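Local coordinates for aminotransferase (Paracoccus denitrificans, PDB 4GRX), which transfers amino groups as a class III omega-aminotransferase, probably from amine donors to keto acid or aldehyde acceptors, using a covalently held pyridoxal phosphate cofactor, at residues R374-P379 with W391-V396; R212-L217 with L255-K260. All coordinates share one frame; numbering follows the deposited sequence.

Contact 1: R374-P379 with W391-V396; sequences RIADRP and WALEAV
Ile375, whose side chain meets Leu393 across the contact, also presents its carbonyl O to the edge of the Arg378 guanidinium, in the plane of that group. The bond from Arg378 NE to Ile375 O is weak, at 3.3 Å with an N-H...O angle of 156°. NH1 and NH2 also form salt bridges, with Asp458 and Glu454 respectively, both on helix 443-463. A second flat group, the Trp391 indole, lies away from the crossing; it meets the ring of Phe368 with planes about 35° apart and gives its NE1 hydrogen to Gly388 O. No hydrogen bond joins the segments, and the side-chain pairs between them are apolar. Leu393 CD1 sits 4.1 Å from Ile375 CG2, the two side chains being set roughly perpendicular. The other Leu393 branch, CD2, lies 4.2 Å from Ala376 CB, which gives the leucine a fork resting on two consecutive residues. With CG2 of Ile375 anti to the backbone N (chi1 -68°), it is this methyl that meets the leucine. Topologically, helix 357-375 ends in a type I turn from Ile375 to Arg378, and the chain then enters the antiparallel sheet of strands 381-387, 390-395 and 432-435. This is consistent with the small C-terminal domain of fold type I pyridoxal phosphate enzymes. Ile375 also touches Phe450 and Leu457, joining helix 443-463 to the same apolar layer, while Tyr384 of strand 381-387 borders both Ala376 and Leu393. Farther along, Val396 CG2 approaches Pro379 O at 4.0 Å, and Val396 O accepts a hydrogen bond from Asn380 ND2.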
# COMPACT_ATOMS: atom_id res chain seq x y z
N ARG A 374 -34.77 5.52 -18.47
CA ARG A 374 -35.82 6.50 -18.17
C ARG A 374 -35.18 7.85 -17.83
O ARG A 374 -35.61 8.88 -18.37
CB ARG A 374 -36.75 5.99 -17.03
CG ARG A 374 -38.01 6.83 -16.78
CD ARG A 374 -38.99 6.15 -15.83
NE ARG A 374 -38.45 5.88 -14.49
CZ ARG A 374 -38.00 4.69 -14.05
NH1 ARG A 374 -38.02 3.61 -14.84
NH2 ARG A 374 -37.52 4.56 -12.82
N ILE A 375 -34.15 7.84 -16.98
CA ILE A 375 -33.49 9.07 -16.53
C ILE A 375 -32.73 9.79 -17.65
O ILE A 375 -32.71 11.01 -17.69
CB ILE A 375 -32.61 8.83 -15.29
CG1 ILE A 375 -33.50 8.50 -14.08
CG2 ILE A 375 -31.83 10.08 -14.91
CD1 ILE A 375 -32.77 7.96 -12.87
N ALA A 376 -32.15 9.03 -18.57
CA ALA A 376 -31.37 9.57 -19.68
C ALA A 376 -32.21 10.30 -20.73
O ALA A 376 -31.68 10.86 -21.69
CB ALA A 376 -30.57 8.47 -20.34
N ASP A 377 -33.53 10.28 -20.55
CA ASP A 377 -34.45 10.83 -21.55
C ASP A 377 -34.32 12.34 -21.79
O ASP A 377 -34.53 12.82 -22.90
CB ASP A 377 -35.90 10.52 -21.18
CG ASP A 377 -36.83 10.56 -22.37
OD1 ASP A 377 -36.35 10.36 -23.51
OD2 ASP A 377 -38.05 10.78 -22.16
N ARG A 378 -33.95 13.07 -20.74
CA ARG A 378 -33.87 14.53 -20.76
C ARG A 378 -32.77 15.14 -21.66
O ARG A 378 -31.86 14.43 -22.10
CB ARG A 378 -33.74 15.03 -19.33
CG ARG A 378 -32.62 14.37 -18.57
CD ARG A 378 -32.62 14.87 -17.16
NE ARG A 378 -33.33 13.96 -16.28
CZ ARG A 378 -33.93 14.32 -15.16
NH1 ARG A 378 -33.92 15.59 -14.79
NH2 ARG A 378 -34.54 13.42 -14.42
N PRO A 379 -32.87 16.46 -21.94
CA PRO A 379 -31.91 17.23 -22.76
C PRO A 379 -30.45 17.16 -22.33
O PRO A 379 -29.57 17.17 -23.19
CB PRO A 379 -32.41 18.68 -22.62
CG PRO A 379 -33.86 18.57 -22.33
CD PRO A 379 -34.07 17.27 -21.61
N TRP A 391 -22.85 1.65 -13.19
CA TRP A 391 -23.56 2.46 -14.19
C TRP A 391 -23.17 3.91 -14.13
O TRP A 391 -22.71 4.41 -13.08
CB TRP A 391 -25.06 2.35 -13.97
CG TRP A 391 -25.59 0.95 -14.18
CD1 TRP A 391 -25.77 -0.03 -13.22
CD2 TRP A 391 -26.01 0.33 -15.45
NE1 TRP A 391 -26.25 -1.18 -13.78
CE2 TRP A 391 -26.41 -1.04 -15.12
CE3 TRP A 391 -26.08 0.75 -16.77
CZ2 TRP A 391 -26.87 -1.92 -16.09
CZ3 TRP A 391 -26.53 -0.15 -17.74
CH2 TRP A 391 -26.92 -1.45 -17.41
N ALA A 392 -23.34 4.59 -15.26
CA ALA A 392 -23.12 6.04 -15.33
C ALA A 392 -24.02 6.77 -16.32
O ALA A 392 -24.38 6.25 -17.39
CB ALA A 392 -21.66 6.35 -15.60
N LEU A 393 -24.40 7.99 -15.93
CA LEU A 393 -25.06 8.95 -16.79
C LEU A 393 -24.07 10.06 -17.17
O LEU A 393 -23.35 10.58 -16.33
CB LEU A 393 -26.24 9.54 -16.04
CG LEU A 393 -27.34 8.55 -15.66
CD1 LEU A 393 -27.99 8.91 -14.32
CD2 LEU A 393 -28.37 8.43 -16.78
N GLU A 394 -24.02 10.41 -18.45
CA GLU A 394 -23.13 11.48 -18.89
C GLU A 394 -23.86 12.82 -19.05
O GLU A 394 -24.78 12.92 -19.86
CB GLU A 394 -22.48 11.11 -20.21
CG GLU A 394 -21.51 12.16 -20.69
CD GLU A 394 -20.08 11.92 -20.20
OE1 GLU A 394 -19.79 10.84 -19.62
OE2 GLU A 394 -19.26 12.83 -20.42
N ALA A 395 -23.47 13.83 -18.29
CA ALA A 395 -24.12 15.14 -18.40
C ALA A 395 -23.55 15.96 -19.55
O ALA A 395 -22.33 16.05 -19.73
CB ALA A 395 -23.99 15.91 -17.09
N VAL A 396 -24.43 16.54 -20.35
CA VAL A 396 -23.98 17.34 -21.49
C VAL A 396 -24.71 18.68 -21.48
O VAL A 396 -25.87 18.73 -21.08
CB VAL A 396 -24.21 16.60 -22.83
CG1 VAL A 396 -23.45 15.27 -22.84
CG2 VAL A 396 -25.69 16.36 -23.07

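Contact 2: R212-L217 with L255-K260; sequences RLAREL and LPILRK
Ile257 inserts its CD1 end between the helices and reaches Ala214, lying 3.8 Å from Ala214 CB and 3.4 Å from Ala214 O, a van der Waals approach to a carbonyl and not a bond. With CG1 beside its backbone N (chi1 -60°) and CD1 extended (chi2 164°), the ethyl arm spans the gap. The remaining apolar pairs centre on Leu217. Its CD2 touches Ile257 CG2 at 4.0 Å, where the two side chains run alongside each other, pointing opposite ways, and Leu258 CD2 at 3.9 Å, where they stand nearly perpendicular. Cutting Ile257 back to an alanine would probably open a gap beside Ala214 and leave Leu217 CD2 without its CG2 partner. The axes of segments 212-217 and 255-260 lie 17° apart, approaching to 10.3 Å. Helix 250-260 is the connector between the parallel strands 229-234 and 265-268, a beta-alpha-beta unit, and Leu258 packs on Met265 of the second strand. Helix 206-224 precedes the first. The polar component is peripheral: a weak, long ion pair between Lys260 and Glu218. With no hydrogen bond linking the segments, their pairing probably depends on apolar contact and side-chain shape.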
# COMPACT_ATOMS: atom_id res chain seq x y z
N ARG A 212 -10.12 -0.13 -35.62
CA ARG A 212 -9.17 0.98 -35.52
C ARG A 212 -8.31 0.86 -34.28
O ARG A 212 -7.11 1.12 -34.34
CB ARG A 212 -9.84 2.35 -35.58
CG ARG A 212 -8.90 3.52 -35.30
CD ARG A 212 -9.39 4.86 -35.83
NE ARG A 212 -10.71 5.28 -35.31
CZ ARG A 212 -10.91 5.89 -34.14
NH1 ARG A 212 -9.88 6.16 -33.36
NH2 ARG A 212 -12.15 6.23 -33.76
N LEU A 213 -8.89 0.43 -33.16
CA LEU A 213 -8.06 0.26 -31.94
C LEU A 213 -7.13 -0.96 -32.02
O LEU A 213 -6.04 -0.95 -31.45
CB LEU A 213 -8.92 0.21 -30.67
CG LEU A 213 -9.80 1.43 -30.31
CD1 LEU A 213 -10.62 1.13 -29.07
CD2 LEU A 213 -9.00 2.71 -30.12
N ALA A 214 -7.56 -2.01 -32.72
CA ALA A 214 -6.71 -3.18 -32.90
C ALA A 214 -5.50 -2.73 -33.72
O ALA A 214 -4.35 -3.06 -33.41
CB ALA A 214 -7.49 -4.30 -33.61
N ARG A 215 -5.80 -1.94 -34.74
CA ARG A 215 -4.82 -1.37 -35.64
C ARG A 215 -3.90 -0.41 -34.89
O ARG A 215 -2.68 -0.45 -35.07
CB ARG A 215 -5.56 -0.65 -36.77
CG ARG A 215 -4.73 -0.25 -37.97
CD ARG A 215 -5.62 -0.03 -39.19
NE ARG A 215 -6.67 0.98 -38.96
CZ ARG A 215 -7.98 0.76 -39.12
NH1 ARG A 215 -8.43 -0.43 -39.52
NH2 ARG A 215 -8.85 1.74 -38.89
N GLU A 216 -4.47 0.43 -34.04
CA GLU A 216 -3.69 1.40 -33.26
C GLU A 216 -2.68 0.70 -32.35
O GLU A 216 -1.56 1.18 -32.17
CB GLU A 216 -4.60 2.34 -32.44
CG GLU A 216 -3.85 3.21 -31.42
CD GLU A 216 -4.67 3.59 -30.18
OE1 GLU A 216 -5.02 2.71 -29.34
OE2 GLU A 216 -4.95 4.78 -30.01
N LEU A 217 -3.08 -0.44 -31.78
CA LEU A 217 -2.17 -1.18 -30.91
C LEU A 217 -0.99 -1.70 -31.72
O LEU A 217 0.16 -1.52 -31.33
CB LEU A 217 -2.88 -2.34 -30.19
CG LEU A 217 -2.03 -3.44 -29.53
CD1 LEU A 217 -1.02 -2.88 -28.54
CD2 LEU A 217 -2.91 -4.47 -28.86
N LEU A 255 -6.55 -9.23 -27.71
CA LEU A 255 -5.69 -10.29 -27.17
C LEU A 255 -4.76 -11.03 -28.13
O LEU A 255 -3.58 -11.20 -27.80
CB LEU A 255 -6.48 -11.27 -26.31
CG LEU A 255 -6.23 -11.02 -24.83
CD1 LEU A 255 -7.06 -9.84 -24.37
CD2 LEU A 255 -6.57 -12.26 -24.04
N PRO A 256 -5.27 -11.46 -29.30
CA PRO A 256 -4.40 -12.16 -30.25
C PRO A 256 -3.15 -11.36 -30.65
O PRO A 256 -2.07 -11.95 -30.78
CB PRO A 256 -5.31 -12.38 -31.46
CG PRO A 256 -6.66 -12.50 -30.84
CD PRO A 256 -6.66 -11.41 -29.81
N ILE A 257 -3.29 -10.04 -30.81
CA ILE A 257 -2.16 -9.17 -31.14
C ILE A 257 -1.14 -9.25 -30.01
O ILE A 257 0.07 -9.37 -30.26
CB ILE A 257 -2.62 -7.72 -31.41
CG1 ILE A 257 -3.60 -7.67 -32.59
CG2 ILE A 257 -1.44 -6.81 -31.71
CD1 ILE A 257 -4.39 -6.38 -32.70
N LEU A 258 -1.62 -9.25 -28.77
CA LEU A 258 -0.72 -9.33 -27.62
C LEU A 258 -0.05 -10.70 -27.51
O LEU A 258 1.12 -10.78 -27.14
CB LEU A 258 -1.44 -8.98 -26.32
CG LEU A 258 -2.03 -7.58 -26.17
CD1 LEU A 258 -2.79 -7.52 -24.86
CD2 LEU A 258 -0.97 -6.50 -26.19
N ARG A 259 -0.77 -11.77 -27.84
CA ARG A 259 -0.17 -13.11 -27.91
C ARG A 259 0.91 -13.18 -29.00
O ARG A 259 2.03 -13.62 -28.74
CB ARG A 259 -1.23 -14.22 -28.07
CG ARG A 259 -2.08 -14.42 -26.81
CD ARG A 259 -2.87 -15.73 -26.78
NE ARG A 259 -4.18 -15.64 -27.47
CZ ARG A 259 -5.34 -15.34 -26.89
NH1 ARG A 259 -5.41 -15.08 -25.58
NH2 ARG A 259 -6.45 -15.30 -27.62
N LYS A 260 0.57 -12.71 -30.20
CA LYS A 260 1.52 -12.63 -31.32
C LYS A 260 2.86 -11.97 -30.96
O LYS A 260 3.90 -12.49 -31.31
CB LYS A 260 0.87 -11.92 -32.51
CG LYS A 260 1.72 -11.88 -33.77
CD LYS A 260 1.08 -10.96 -34.80
CE LYS A 260 2.01 -10.71 -35.98
NZ LYS A 260 1.27 -10.03 -37.09

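Contacts 1 and 2 lie in separate parts of the chain: their centres are 32 Å apart, their nearest atoms about 16 Å, and they follow one another in sequence, contact 2 closing before contact 1 opens. Neither includes a residue of the delta-amino valeric acid pocket, yet each lies near a strand close in sequence to one. Strand 265-268, against which contact 2's Leu258 packs, neighbours strand 292-295, which runs just ahead of the cofactor-bearing Lys297. Strand 390-395 of contact 1 pairs with 432-435, which begins three residues after the pocket residue Leu429. Contact 1 involves the three-stranded antiparallel sheet, while contact 2 joins two helices, one of which connects strands of the larger mixed sheet.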